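PDB 5KF0: aldehyde dehydrogenase from Burkholderia vietnamiensis, which probably oxidises aldehydes to carboxylic acids with a nicotinamide cofactor, and binds NADPH. Local coordinates for residues A[186-191]-A[215-220]. Residues are numbered along the deposited sequence; the frame is centred on the assembly and turned at random.
With NDP (NADPH dihydro-nicotinamide-adenine-dinucleotide phosphate), chain E.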
ATOM      1  N   PRO A 186      -1.917  -7.496  34.155  1.00 12.14           N
ATOM      2  CA  PRO A 186      -2.248  -6.096  34.407  1.00 10.99           C
ATOM      3  C   PRO A 186      -1.463  -5.580  35.604  1.00 12.06           C
ATOM      4  O   PRO A 186      -0.831  -6.339  36.341  1.00 12.62           O
ATOM      5  CB  PRO A 186      -3.752  -6.146  34.710  1.00 11.09           C
ATOM      6  CG  PRO A 186      -3.901  -7.483  35.430  1.00 12.09           C
ATOM      7  CD  PRO A 186      -2.922  -8.418  34.723  1.00 12.07           C
ATOM      8  N   ALA A 187      -1.534  -4.266  35.801  1.00 10.81           N
ATOM      9  CA  ALA A 187      -0.952  -3.672  36.999  1.00 12.41           C
ATOM     10  C   ALA A 187      -1.705  -4.136  38.243  1.00 11.33           C
ATOM     11  O   ALA A 187      -2.940  -4.169  38.265  1.00 13.91           O
ATOM     12  CB  ALA A 187      -0.991  -2.145  36.912  1.00 12.10           C
ATOM     13  N   SER A 188      -0.949  -4.496  39.288  1.00 10.56           N
ATOM     14  CA  SER A 188      -1.569  -5.033  40.499  1.00 11.47           C
ATOM     15  C   SER A 188      -2.428  -3.989  41.194  1.00 13.34           C
ATOM     16  O   SER A 188      -3.384  -4.342  41.902  1.00 12.62           O
ATOM     17  CB  SER A 188      -0.494  -5.554  41.456  1.00 14.93           C
ATOM     18  OG  SER A 188       0.272  -6.588  40.857  1.00 14.20           O
ATOM     19  N   ARG A 189      -2.094  -2.706  41.031  1.00 13.81           N
ATOM     20  CA  ARG A 189      -2.916  -1.654  41.616  1.00 13.91           C
ATOM     21  C   ARG A 189      -4.250  -1.505  40.898  1.00 13.75           C
ATOM     22  O   ARG A 189      -5.195  -0.963  41.490  1.00 13.95           O
ATOM     23  CB  ARG A 189      -2.161  -0.315  41.604  1.00 13.51           C
ATOM     24  CG  ARG A 189      -1.106  -0.185  42.728  1.00 15.55           C
ATOM     25  CD  ARG A 189      -0.185   1.020  42.508  1.00 16.41           C
ATOM     26  NE  ARG A 189       0.652   0.860  41.319  1.00 16.07           N
ATOM     27  CZ  ARG A 189       1.483   1.782  40.834  1.00 18.68           C
ATOM     28  NH1 ARG A 189       1.618   2.961  41.429  1.00 19.84           N
ATOM     29  NH2 ARG A 189       2.176   1.527  39.743  1.00 18.28           N
ATOM     30  N   THR A 190      -4.342  -1.949  39.634  1.00 14.80           N
ATOM     31  CA  THR A 190      -5.538  -1.755  38.805  1.00 12.43           C
ATOM     32  C   THR A 190      -5.825  -2.991  37.956  1.00 13.08           C
ATOM     33  O   THR A 190      -5.830  -2.918  36.722  1.00 14.17           O
ATOM     34  CB  THR A 190      -5.380  -0.530  37.896  1.00 11.78           C
ATOM     35  OG1 THR A 190      -4.263  -0.726  37.008  1.00 14.00           O
ATOM     36  CG2 THR A 190      -5.170   0.762  38.697  1.00 13.22           C
ATOM     37  N   PRO A 191      -6.114  -4.139  38.582  1.00 12.24           N
ATOM     38  CA  PRO A 191      -6.379  -5.361  37.802  1.00 13.61           C
ATOM     39  C   PRO A 191      -7.821  -5.576  37.365  1.00 14.05           C
ATOM     40  O   PRO A 191      -8.051  -6.415  36.481  1.00 16.06           O
ATOM     41  CB  PRO A 191      -5.961  -6.471  38.777  1.00 14.55           C
ATOM     42  CG  PRO A 191      -6.427  -5.926  40.114  1.00 13.96           C
ATOM     43  CD  PRO A 191      -6.163  -4.408  40.033  1.00 12.62           C
ATOM     44  N   PRO A 215      -3.283 -11.544  37.370  1.00 11.61           N
ATOM     45  CA  PRO A 215      -2.662 -10.563  38.266  1.00 13.30           C
ATOM     46  C   PRO A 215      -1.452 -11.179  38.949  1.00 14.54           C
ATOM     47  O   PRO A 215      -1.492 -12.325  39.393  1.00 14.10           O
ATOM     48  CB  PRO A 215      -3.777 -10.240  39.270  1.00 12.64           C
ATOM     49  CG  PRO A 215      -5.063 -10.712  38.604  1.00 16.54           C
ATOM     50  CD  PRO A 215      -4.651 -11.898  37.782  1.00 12.61           C
ATOM     51  N   ALA A 216      -0.368 -10.411  39.018  1.00 13.77           N
ATOM     52  CA  ALA A 216       0.857 -10.858  39.667  1.00 13.54           C
ATOM     53  C   ALA A 216       1.720  -9.636  39.922  1.00 14.19           C
ATOM     54  O   ALA A 216       1.801  -8.748  39.069  1.00 14.54           O
ATOM     55  CB  ALA A 216       1.626 -11.872  38.804  1.00 14.73           C
ATOM     56  N   HIS A 217       2.334  -9.581  41.100  1.00 13.91           N
ATOM     57  CA  HIS A 217       3.261  -8.495  41.398  1.00 13.42           C
ATOM     58  C   HIS A 217       4.542  -8.641  40.584  1.00 14.60           C
ATOM     59  O   HIS A 217       4.942  -9.746  40.212  1.00 14.67           O
ATOM     60  CB  HIS A 217       3.600  -8.479  42.888  1.00 13.38           C
ATOM     61  CG  HIS A 217       2.423  -8.227  43.776  1.00 14.67           C
ATOM     62  ND1 HIS A 217       1.834  -6.987  43.895  1.00 17.28           N
ATOM     63  CD2 HIS A 217       1.744  -9.049  44.614  1.00 15.80           C
ATOM     64  CE1 HIS A 217       0.831  -7.058  44.755  1.00 15.87           C
ATOM     65  NE2 HIS A 217       0.758  -8.296  45.210  1.00 15.86           N
ATOM     66  N   ARG A 218       5.204  -7.504  40.336  1.00 14.05           N
ATOM     67  CA  ARG A 218       6.453  -7.511  39.577  1.00 13.91           C
ATOM     68  C   ARG A 218       7.451  -8.535  40.113  1.00 17.72           C
ATOM     69  O   ARG A 218       8.152  -9.192  39.334  1.00 16.49           O
ATOM     70  CB  ARG A 218       7.071  -6.113  39.577  1.00 14.23           C
ATOM     71  CG  ARG A 218       7.252  -5.477  40.956  1.00 14.58           C
ATOM     72  CD  ARG A 218       7.567  -3.997  40.793  1.00 17.61           C
ATOM     73  NE  ARG A 218       6.407  -3.273  40.276  1.00 17.12           N
ATOM     74  CZ  ARG A 218       6.447  -2.045  39.761  1.00 15.74           C
ATOM     75  NH1 ARG A 218       7.598  -1.386  39.677  1.00 18.14           N
ATOM     76  NH2 ARG A 218       5.335  -1.479  39.330  1.00 14.02           N
ATOM     77  N   ASP A 219       7.543  -8.681  41.441  1.00 17.51           N
ATOM     78  CA  ASP A 219       8.518  -9.602  42.012  1.00 19.13           C
ATOM     79  C   ASP A 219       8.167 -11.069  41.779  1.00 23.61           C
ATOM     80  O   ASP A 219       9.031 -11.928  41.983  1.00 20.23           O
ATOM     81  CB  ASP A 219       8.670  -9.327  43.509  1.00 24.55           C
ATOM     82  CG  ASP A 219       7.394  -8.796  44.127  1.00 46.40           C
ATOM     83  OD1 ASP A 219       7.169  -7.561  44.084  1.00 48.09           O
ATOM     84  OD2 ASP A 219       6.603  -9.615  44.637  1.00 58.38           O
ATOM     85  N   GLY A 220       6.944 -11.376  41.346  1.00 17.23           N
ATOM     86  CA  GLY A 220       6.593 -12.742  41.009  1.00 14.68           C
ATOM     87  C   GLY A 220       6.358 -12.949  39.521  1.00 18.20           C
ATOM     88  O   GLY A 220       5.769 -13.953  39.114  1.00 16.75           O
TER
HETATM   89  PA  NDP E 501       5.516   0.479  36.082  1.00 13.08           P
HETATM   90  O1A NDP E 501       6.728   0.386  35.217  1.00 14.00           O
HETATM   91  O2A NDP E 501       5.856   0.744  37.548  1.00 14.28           O
HETATM   92  O5B NDP E 501       4.612  -0.826  35.993  1.00 13.03           O
HETATM   93  C5B NDP E 501       4.051  -1.161  34.699  1.00 12.93           C
HETATM   94  C4B NDP E 501       3.755  -2.636  34.667  1.00 10.86           C
HETATM   95  O4B NDP E 501       4.996  -3.378  34.678  1.00 13.69           O
HETATM   96  C3B NDP E 501       2.943  -3.160  35.859  1.00 10.47           C
HETATM   97  O3B NDP E 501       2.086  -4.221  35.444  1.00 10.86           O
HETATM   98  C2B NDP E 501       4.044  -3.707  36.767  1.00 11.91           C
HETATM   99  O2B NDP E 501       3.613  -4.730  37.688  1.00 13.15           O
HETATM  100  C1B NDP E 501       4.937  -4.337  35.713  1.00 12.76           C
HETATM  101  N9A NDP E 501       6.293  -4.625  36.163  1.00 12.69           N
HETATM  102  C8A NDP E 501       7.166  -3.807  36.830  1.00 10.07           C
HETATM  103  N7A NDP E 501       8.344  -4.346  37.040  1.00 11.52           N
HETATM  104  C5A NDP E 501       8.235  -5.607  36.474  1.00 12.37           C
HETATM  105  C6A NDP E 501       9.143  -6.677  36.351  1.00 13.62           C
HETATM  106  N6A NDP E 501      10.389  -6.661  36.841  1.00 14.09           N
HETATM  107  N1A NDP E 501       8.718  -7.789  35.709  1.00 13.99           N
HETATM  108  C2A NDP E 501       7.470  -7.825  35.236  1.00 15.50           C
HETATM  109  N3A NDP E 501       6.523  -6.884  35.298  1.00 14.88           N
HETATM  110  C4A NDP E 501       6.974  -5.794  35.933  1.00 14.45           C
HETATM  111  O3  NDP E 501       4.576   1.635  35.529  1.00 11.94           O
HETATM  112  PN  NDP E 501       3.224   2.281  36.063  1.00 12.16           P
HETATM  113  O1N NDP E 501       2.195   1.223  36.229  1.00 12.78           O
HETATM  114  O2N NDP E 501       3.569   3.074  37.298  1.00 13.95           O
HETATM  115  O5D NDP E 501       2.761   3.253  34.900  1.00 11.63           O
HETATM  116  C5D NDP E 501       3.315   4.555  34.647  1.00 12.69           C
HETATM  117  C4D NDP E 501       4.366   4.440  33.572  1.00 11.63           C
HETATM  118  O4D NDP E 501       3.780   3.883  32.364  1.00 12.76           O
HETATM  119  C3D NDP E 501       4.960   5.796  33.183  1.00 12.58           C
HETATM  120  O3D NDP E 501       6.371   5.748  33.003  1.00 12.52           O
HETATM  121  C2D NDP E 501       4.218   6.113  31.886  1.00 16.64           C
HETATM  122  O2D NDP E 501       4.846   7.041  31.008  1.00 12.42           O
HETATM  123  C1D NDP E 501       4.103   4.724  31.273  1.00 13.86           C
HETATM  124  N1N NDP E 501       3.030   4.746  30.285  1.00 12.93           N
HETATM  125  C2N NDP E 501       3.277   4.519  28.951  1.00 11.79           C
HETATM  126  C3N NDP E 501       2.340   4.691  27.999  1.00 10.72           C
HETATM  127  C7N NDP E 501       2.587   4.362  26.569  1.00 12.75           C
HETATM  128  O7N NDP E 501       1.633   3.945  25.897  1.00 11.66           O
HETATM  129  N7N NDP E 501       3.791   4.591  26.049  1.00 10.98           N
HETATM  130  C4N NDP E 501       1.014   5.260  28.357  1.00 12.96           C
HETATM  131  C5N NDP E 501       0.757   5.145  29.821  1.00 12.19           C
HETATM  132  C6N NDP E 501       1.744   4.970  30.680  1.00 13.77           C
HETATM  133  P2B NDP E 501       3.005  -4.344  39.163  1.00 13.72           P
HETATM  134  O1X NDP E 501       2.822  -2.874  39.211  1.00 14.08           O
HETATM  135  O2X NDP E 501       1.768  -5.188  39.247  1.00 12.20           O
HETATM  136  O3X NDP E 501       4.015  -4.833  40.179  1.00 14.73           O
HETATM  137  O   HOH W   1      -1.224  -7.684  38.697  1.00 14.56           O
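Ser-188 meets Ala-216 and His-217 beside the 2'-phosphate of NADPH, which joins the two loops. Ser-188 gives this phosphate two bonds on one oxygen: OG lies 2.6 Å from NDP O2X, and the backbone N also donates to O2X. OG stands beside its own backbone N (chi1 -60°), which lets both donors reach the same atom. From the other loop, Arg-218 grips NDP O3X with its backbone N and with NE, the latter at 2.9 Å and nearly straight (169°). Its NH2 donates to NDP O1X, in the guanidinium plane, and to NDP O2A of the diphosphate. All three terminal phosphate oxygens are thus held. NDP C8A of the adenine lies over the centre of one guanidinium face, 3.5 Å above the plane.

Arg-189 reaches the diphosphate too, its NH2 donating to NDP O2N. The two arginines come close, with Arg-189 NH2 4.4 Å from Arg-218 NH2; the phosphate charges that each of them binds probably offset this repulsion. Behind Ser-188, water 1 donates to Pro-186 O and to Ser-188 OG and accepts from Ala-216 N at 2.9 Å, bridging the loops. Ser-188 OG approaches the His-217 ring obliquely, and ND1 of that ring is 3.7 Å from Ser-188 CB. Farther from the cofactor, Pro-191 CB packs on Pro-215 CG at 4.3 Å, and both prolines rest on Leu-29 and Val-43. Lys-185 NZ bonds both Ala-216 O and the cofactor. These loops follow the parallel strands 182-185 and 211-213 of the Rossmann-like cofactor domain of aldehyde dehydrogenases and line its pocket for the NADPH 2'-phosphate.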